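Local coordinates for actin depolymerization factor 2 (Plasmodium berghei, PDB 2XFA), which probably binds actin and promotes the disassembly of its filaments, as a member of the ADF/cofilin family in the malaria parasite, at residues I59-I63 against I75-P80. Sequence-based numbering, arbitrary orientation.
Sequences IIMRI and IIADMP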
loop_
_atom_site.group_PDB
_atom_site.type_symbol
_atom_site.label_atom_id
_atom_site.label_comp_id
_atom_site.label_asym_id
_atom_site.label_seq_id
_atom_site.Cartn_x
_atom_site.Cartn_y
_atom_site.Cartn_z
ATOM N N ILE A 59 7.936 4.540 -9.113
ATOM C CA ILE A 59 6.880 4.633 -8.126
ATOM C C ILE A 59 7.252 3.837 -6.860
ATOM O O ILE A 59 7.034 4.296 -5.748
ATOM C CB ILE A 59 5.486 4.305 -8.722
ATOM C CG1 ILE A 59 4.408 4.426 -7.659
ATOM C CG2 ILE A 59 5.455 2.916 -9.305
ATOM C CD1 ILE A 59 4.179 3.160 -6.949
ATOM N N ILE A 60 7.818 2.651 -7.056
ATOM C CA ILE A 60 8.326 1.800 -5.988
ATOM C C ILE A 60 9.399 2.548 -5.166
ATOM O O ILE A 60 9.396 2.492 -3.935
ATOM C CB ILE A 60 8.932 0.506 -6.572
ATOM C CG1 ILE A 60 7.836 -0.381 -7.186
ATOM C CG2 ILE A 60 9.723 -0.260 -5.522
ATOM C CD1 ILE A 60 8.393 -1.443 -8.136
ATOM N N MET A 61 10.269 3.287 -5.849
ATOM C CA MET A 61 11.279 4.096 -5.155
ATOM C C MET A 61 10.633 5.163 -4.274
ATOM O O MET A 61 11.016 5.344 -3.106
ATOM C CB MET A 61 12.241 4.720 -6.159
ATOM C CG MET A 61 13.305 5.593 -5.547
ATOM S SD MET A 61 14.144 6.535 -6.832
ATOM C CE MET A 61 12.764 7.425 -7.550
ATOM N N ARG A 62 9.643 5.860 -4.824
ATOM C CA ARG A 62 8.944 6.899 -4.069
ATOM C C ARG A 62 8.209 6.334 -2.855
ATOM O O ARG A 62 8.210 6.925 -1.784
ATOM C CB ARG A 62 7.949 7.616 -4.976
ATOM C CG ARG A 62 8.596 8.295 -6.173
ATOM C CD ARG A 62 8.925 9.728 -5.878
ATOM N NE ARG A 62 7.784 10.601 -6.124
ATOM C CZ ARG A 62 7.662 11.387 -7.190
ATOM N NH1 ARG A 62 8.611 11.416 -8.124
ATOM N NH2 ARG A 62 6.588 12.149 -7.322
ATOM N N ILE A 63 7.567 5.186 -3.024
ATOM C CA ILE A 63 6.891 4.559 -1.899
ATOM C C ILE A 63 7.892 4.189 -0.833
ATOM O O ILE A 63 7.664 4.435 0.336
ATOM C CB ILE A 63 6.138 3.285 -2.305
ATOM C CG1 ILE A 63 5.013 3.626 -3.274
ATOM C CG2 ILE A 63 5.565 2.611 -1.085
ATOM C CD1 ILE A 63 4.303 2.382 -3.812
ATOM N N ILE A 75 -0.181 0.171 1.948
ATOM C CA ILE A 75 -0.015 1.009 0.785
ATOM C C ILE A 75 -0.972 0.545 -0.322
ATOM O O ILE A 75 -1.071 -0.649 -0.605
ATOM C CB ILE A 75 1.448 0.934 0.270
ATOM C CG1 ILE A 75 2.433 1.277 1.409
ATOM C CG2 ILE A 75 1.658 1.845 -0.918
ATOM C CD1 ILE A 75 3.217 0.066 1.872
ATOM N N ILE A 76 -1.688 1.493 -0.911
ATOM C CA ILE A 76 -2.392 1.243 -2.147
ATOM C C ILE A 76 -1.684 2.008 -3.273
ATOM O O ILE A 76 -1.473 3.213 -3.160
ATOM C CB ILE A 76 -3.878 1.654 -2.039
ATOM C CG1 ILE A 76 -4.565 0.827 -0.950
ATOM C CG2 ILE A 76 -4.594 1.428 -3.375
ATOM C CD1 ILE A 76 -5.981 1.250 -0.672
ATOM N N ALA A 77 -1.343 1.304 -4.352
ATOM C CA ALA A 77 -0.614 1.878 -5.470
ATOM C C ALA A 77 -1.242 1.489 -6.802
ATOM O O ALA A 77 -1.544 0.328 -7.032
ATOM C CB ALA A 77 0.807 1.400 -5.452
ATOM N N ASP A 78 -1.398 2.465 -7.687
ATOM C CA ASP A 78 -1.832 2.215 -9.065
ATOM C C ASP A 78 -0.595 1.967 -9.926
ATOM O O ASP A 78 0.046 2.909 -10.384
ATOM C CB ASP A 78 -2.595 3.427 -9.576
ATOM C CG ASP A 78 -3.631 3.073 -10.626
ATOM O OD1 ASP A 78 -3.812 1.870 -10.929
ATOM O OD2 ASP A 78 -4.272 4.014 -11.142
ATOM N N MET A 79 -0.241 0.699 -10.111
ATOM C CA MET A 79 1.001 0.331 -10.784
ATOM C C MET A 79 0.846 0.265 -12.297
ATOM O O MET A 79 -0.038 -0.419 -12.799
ATOM C CB MET A 79 1.475 -1.027 -10.275
ATOM C CG MET A 79 1.739 -1.052 -8.786
ATOM S SD MET A 79 2.989 0.181 -8.375
ATOM C CE MET A 79 3.656 -0.531 -6.873
ATOM N N PRO A 80 1.721 0.970 -13.032
ATOM C CA PRO A 80 1.693 0.954 -14.499
ATOM C C PRO A 80 2.324 -0.322 -15.027
ATOM O O PRO A 80 3.549 -0.421 -15.069
ATOM C CB PRO A 80 2.564 2.161 -14.887
ATOM C CG PRO A 80 2.916 2.870 -13.588
ATOM C CD PRO A 80 2.774 1.853 -12.509
#
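Ile59 and Ile63, one turn apart on helix 56-65, press on Ile75, Ala77 and Met79 of strand 73-81 in a wholly apolar helix-on-sheet contact in the buried core. The short segments run nearly antiparallel, with 162° between their directions and axes 10.5 Å apart, and no hydrogen bond crosses between them; cohesion rests on methyl, methylene and thioether groups. The closest approach is at Met79. Its side chain, bent at chi2 (-59°), turns back toward the helix and crosses that of Ile59 at about a right angle. Ile59 reaches it with the delta methyl, its CG1 branch standing anti to the backbone N (chi1 -180°), and CD1 of Ile59 comes to 3.5 Å from SD of Met79. CG2 of Ile59 touches the same sulfur at 3.8 Å, so both arms of the isoleucine bear on it. CE of Met79 stays against CD1 of Ile59 at 3.7 Å and also lies 4.2 Å from CG1 of Ile60. In the ADF-homology fold a central mixed sheet is covered by helices on both faces; here helix 56-65 covers one face of strand 73-81, and Leu141 of helix 137-146 touches both Ile60 and Met79, joining a second helix to this layer. Ala77 lies beneath the two helix residues: its CB is 4.1 Å from CD1 of Ile59 and 4.0 Å from CD1 of Ile63. Farther back along the strand, CG2 of Ile75 meets both CG2 and CD1 of Ile63, each at 4.0 Å. Ile76 points the other way, placing its side chain against Phe94 and Ile121. Backbone bonds of Ile75, Ala77 and Met79 to strand 89-97, and of Ile76 to Ile32, fix the strand inside the sheet.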